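Local structure of decaprenyl diphosphate synthase (Rhodobacter capsulatus, 3MZV) at residues L144-A147 against S148-A152; G178-A181 against A182-A186. The protein probably condenses isopentenyl diphosphate units onto farnesyl diphosphate, with magnesium as cofactor, to build the long all-trans prenyl diphosphate from which quinone side chains are made. All coordinates share one frame; numbering follows the deposited sequence.

In the fold
Interaction 1 lies on helix 138-161 and interaction 2 on helix 169-194, two successive helices of the all-helical isoprenoid synthase fold. Their centres are about 8 Å apart, and they pack directly. Val150 CG1 reaches Ala182 CB at 3.5 Å, and Ala147 CB meets Ala186 CB at 3.8 Å, the second a meeting of two alanine methyls. The two contacts face different surroundings: 144-152 also packs against the second subunit, whereas 178-186 lies deeper, its centre about 7 Å from that of the chain. Helix 138-161 is regular over 144-152; helix 169-194 widens at 178-181 and takes in a water. No substrate or metal is part of either contact.

Interaction 1: residues L144-A147 against S148-A152; sequences LANA and SAVIA
Ser148 folds back on Leu144 one turn earlier in helix 138-161, a regular alpha-helical stretch in the all-helical isoprenoid synthase fold. From Ser148 CB, which rests 3.4 Å from Ala145 O, the side chain turns back along the helix. OG is set beside its own backbone N and anti to the carbonyl carbon (chi1 -61°), and from there the hydroxyl donates to Leu144 O at 2.9 Å. The same oxygen also accepts the backbone N-H of Ser148, the two donors arriving from opposite faces of the carbonyl plane. A buried hydroxyl is thus satisfied within its own helix, while the Ser148 side chain packs against Ile85 of helix 74-96 and Phe125 of helix 114-133.

The backbone bonds continue with Ala149 to Ala145, Val150 to Asn146 and Ile151 to Ala147. On another side of the helix, Val150 and Asn146 meet at an angle, with Val150 CG2 3.9 Å from Asn146 ND2. The amide has its CG anti to the backbone N (chi1 179°), and its OD1 accepts a hydrogen bond from Arg127 NH1 of the second subunit. This turn therefore takes part in the dimer interface as well as the core. Ile151 runs its side chain past the oxygen end of the carbonyl one turn back: CG1 sits 3.2 Å from Ala147 O, and CD1 lies 3.6 Å from that same oxygen.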
loop_
_atom_site.group_PDB
_atom_site.type_symbol
_atom_site.label_atom_id
_atom_site.label_comp_id
_atom_site.label_asym_id
_atom_site.label_seq_id
_atom_site.Cartn_x
_atom_site.Cartn_y
_atom_site.Cartn_z
ATOM N N LEU B 144 12.496 -3.943 5.118
ATOM C CA LEU B 144 11.216 -4.427 4.628
ATOM C C LEU B 144 10.427 -3.315 3.924
ATOM O O LEU B 144 9.748 -3.583 2.921
ATOM C CB LEU B 144 10.453 -5.075 5.752
ATOM C CG LEU B 144 10.959 -6.434 6.285
ATOM C CD1 LEU B 144 10.146 -6.870 7.469
ATOM C CD2 LEU B 144 10.899 -7.481 5.215
ATOM N N ALA B 145 10.566 -2.064 4.385
ATOM C CA ALA B 145 9.977 -0.917 3.694
ATOM C C ALA B 145 10.583 -0.716 2.330
ATOM O O ALA B 145 9.885 -0.506 1.319
ATOM C CB ALA B 145 10.113 0.402 4.571
ATOM N N ASN B 146 11.914 -0.721 2.295
ATOM C CA ASN B 146 12.606 -0.612 1.027
ATOM C C ASN B 146 12.201 -1.720 0.040
ATOM O O ASN B 146 11.882 -1.444 -1.127
ATOM C CB ASN B 146 14.127 -0.598 1.252
ATOM C CG ASN B 146 14.901 -0.513 -0.064
ATOM O OD1 ASN B 146 14.950 0.537 -0.684
ATOM N ND2 ASN B 146 15.504 -1.651 -0.491
ATOM N N ALA B 147 12.170 -2.945 0.498
ATOM C CA ALA B 147 11.767 -4.043 -0.374
ATOM C C ALA B 147 10.348 -3.825 -0.932
ATOM O O ALA B 147 10.051 -4.211 -2.036
ATOM C CB ALA B 147 11.817 -5.341 0.374
ATOM N N SER B 148 9.453 -3.260 -0.122
ATOM C CA SER B 148 8.098 -2.983 -0.561
ATOM C C SER B 148 8.093 -1.961 -1.651
ATOM O O SER B 148 7.337 -2.104 -2.631
ATOM C CB SER B 148 7.228 -2.580 0.600
ATOM O OG SER B 148 7.153 -3.625 1.555
ATOM N N ALA B 149 8.930 -0.930 -1.506
ATOM C CA ALA B 149 9.082 0.077 -2.510
ATOM C C ALA B 149 9.620 -0.560 -3.823
ATOM O O ALA B 149 9.154 -0.257 -4.920
ATOM C CB ALA B 149 10.091 1.132 -2.055
ATOM N N VAL B 150 10.645 -1.376 -3.657
ATOM C CA VAL B 150 11.324 -2.066 -4.763
ATOM C C VAL B 150 10.364 -3.023 -5.516
ATOM O O VAL B 150 10.433 -3.143 -6.748
ATOM C CB VAL B 150 12.563 -2.783 -4.212
ATOM C CG1 VAL B 150 13.082 -3.862 -5.176
ATOM C CG2 VAL B 150 13.628 -1.734 -3.912
ATOM N N ILE B 151 9.459 -3.663 -4.808
ATOM C CA ILE B 151 8.414 -4.462 -5.446
ATOM C C ILE B 151 7.545 -3.593 -6.326
ATOM O O ILE B 151 7.395 -3.861 -7.500
ATOM C CB ILE B 151 7.530 -5.205 -4.430
ATOM C CG1 ILE B 151 8.322 -6.296 -3.723
ATOM C CG2 ILE B 151 6.304 -5.801 -5.144
ATOM C CD1 ILE B 151 7.644 -6.914 -2.478
ATOM N N ALA B 152 6.992 -2.503 -5.776
ATOM C CA ALA B 152 6.166 -1.604 -6.558
ATOM C C ALA B 152 6.899 -1.051 -7.771
ATOM O O ALA B 152 6.325 -0.979 -8.865
ATOM C CB ALA B 152 5.630 -0.471 -5.704
#

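Interaction 2: residues G178-A181 against A182-A186; sequences GKTA and ALFSA
Thr180 and Phe184, one turn apart on helix 169-194, run alongside each other in a common direction, with the methyl CG2 of Thr180 4.1 Å from Phe184 CE1. The ring also meets the backbone obliquely, bringing CD1 of Phe184 to 3.3 Å from Thr180 O. With CG anti to its own carbonyl carbon (chi1 -83°), Phe184 sends the ring back toward the preceding turn. Thr180 splits its two branches: CG2 serves the ring, while OG1 is hydrogen-bonded to Gln217 NE2.

The backbone beneath this pair is not a plain alpha-helix. It opens into a wider pi-type turn at 178-181, where a water bridges the chain, donating to Gly178 O at 3.0 Å and accepting from Leu183 N at 2.9 Å. The water thus satisfies the buried amide of Leu183. Regular pairing is back by Ser185, whose N-H runs almost straight to Ala181 O (2.9 Å, 173° at the hydrogen). Away from the ring, Ala182 CB packs 3.6 Å from Gly178 O.

Several helices enclose this turn. Phe184 meets Phe216 of helix 199-224, their planes about 55° apart, and touches Arg57 and Leu60 of helix 56-67. Ala181 and Ser185 also pack on helix 199-224, Leu183 reaches helix 74-96, and Ala182, Leu183 and Ala186 lie against helix 138-161.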
loop_
_atom_site.group_PDB
_atom_site.type_symbol
_atom_site.label_atom_id
_atom_site.label_comp_id
_atom_site.label_asym_id
_atom_site.label_seq_id
_atom_site.Cartn_x
_atom_site.Cartn_y
_atom_site.Cartn_z
ATOM N N GLY B 178 13.221 -6.867 -8.638
ATOM C CA GLY B 178 12.306 -5.997 -7.910
ATOM C C GLY B 178 11.007 -6.677 -7.512
ATOM O O GLY B 178 10.635 -6.687 -6.338
ATOM N N LYS B 179 10.332 -7.252 -8.493
ATOM C CA LYS B 179 9.011 -7.857 -8.339
ATOM C C LYS B 179 8.978 -9.115 -7.467
ATOM O O LYS B 179 7.939 -9.479 -6.917
ATOM C CB LYS B 179 8.542 -8.279 -9.726
ATOM C CG LYS B 179 7.095 -8.480 -9.891
ATOM C CD LYS B 179 6.705 -9.588 -10.889
ATOM C CE LYS B 179 7.667 -9.886 -12.019
ATOM N NZ LYS B 179 7.088 -10.956 -12.911
ATOM N N THR B 180 10.079 -9.875 -7.487
ATOM C CA THR B 180 10.089 -11.203 -6.871
ATOM C C THR B 180 11.268 -11.431 -5.936
ATOM O O THR B 180 11.061 -11.872 -4.784
ATOM C CB THR B 180 10.025 -12.345 -7.911
ATOM O OG1 THR B 180 8.763 -12.302 -8.598
ATOM C CG2 THR B 180 10.178 -13.737 -7.212
ATOM N N ALA B 181 12.496 -11.160 -6.397
ATOM C CA ALA B 181 13.674 -11.527 -5.595
ATOM C C ALA B 181 13.823 -10.665 -4.349
ATOM O O ALA B 181 14.302 -11.160 -3.334
ATOM C CB ALA B 181 14.952 -11.433 -6.404
ATOM N N ALA B 182 13.434 -9.391 -4.456
ATOM C CA ALA B 182 13.641 -8.423 -3.379
ATOM C C ALA B 182 12.986 -8.866 -2.097
ATOM O O ALA B 182 13.555 -8.659 -1.046
ATOM C CB ALA B 182 13.163 -7.033 -3.776
ATOM N N LEU B 183 11.812 -9.485 -2.170
ATOM C CA LEU B 183 11.167 -9.952 -0.964
ATOM C C LEU B 183 11.787 -11.207 -0.411
ATOM O O LEU B 183 11.806 -11.399 0.816
ATOM C CB LEU B 183 9.654 -10.099 -1.133
ATOM C CG LEU B 183 8.758 -10.307 0.091
ATOM C CD1 LEU B 183 8.961 -9.167 1.120
ATOM C CD2 LEU B 183 7.258 -10.485 -0.336
ATOM N N PHE B 184 12.270 -12.095 -1.287
ATOM C CA PHE B 184 12.997 -13.299 -0.824
ATOM C C PHE B 184 14.290 -12.890 -0.113
ATOM O O PHE B 184 14.598 -13.396 0.946
ATOM C CB PHE B 184 13.446 -14.201 -2.005
ATOM C CG PHE B 184 12.424 -15.132 -2.525
ATOM C CD1 PHE B 184 11.230 -14.685 -3.013
ATOM C CD2 PHE B 184 12.738 -16.467 -2.701
ATOM C CE1 PHE B 184 10.310 -15.575 -3.581
ATOM C CE2 PHE B 184 11.837 -17.334 -3.281
ATOM C CZ PHE B 184 10.608 -16.890 -3.683
ATOM N N SER B 185 15.061 -11.987 -0.712
ATOM C CA SER B 185 16.291 -11.513 -0.101
ATOM C C SER B 185 16.065 -10.735 1.211
ATOM O O SER B 185 16.825 -10.923 2.177
ATOM C CB SER B 185 17.159 -10.679 -1.055
ATOM O OG SER B 185 16.532 -9.532 -1.606
ATOM N N ALA B 186 15.057 -9.875 1.229
ATOM C CA ALA B 186 14.646 -9.196 2.480
ATOM C C ALA B 186 14.290 -10.217 3.552
ATOM O O ALA B 186 14.689 -10.070 4.739
ATOM C CB ALA B 186 13.419 -8.200 2.227
HETATM O O HOH W 1 10.137 -8.908 -4.403
#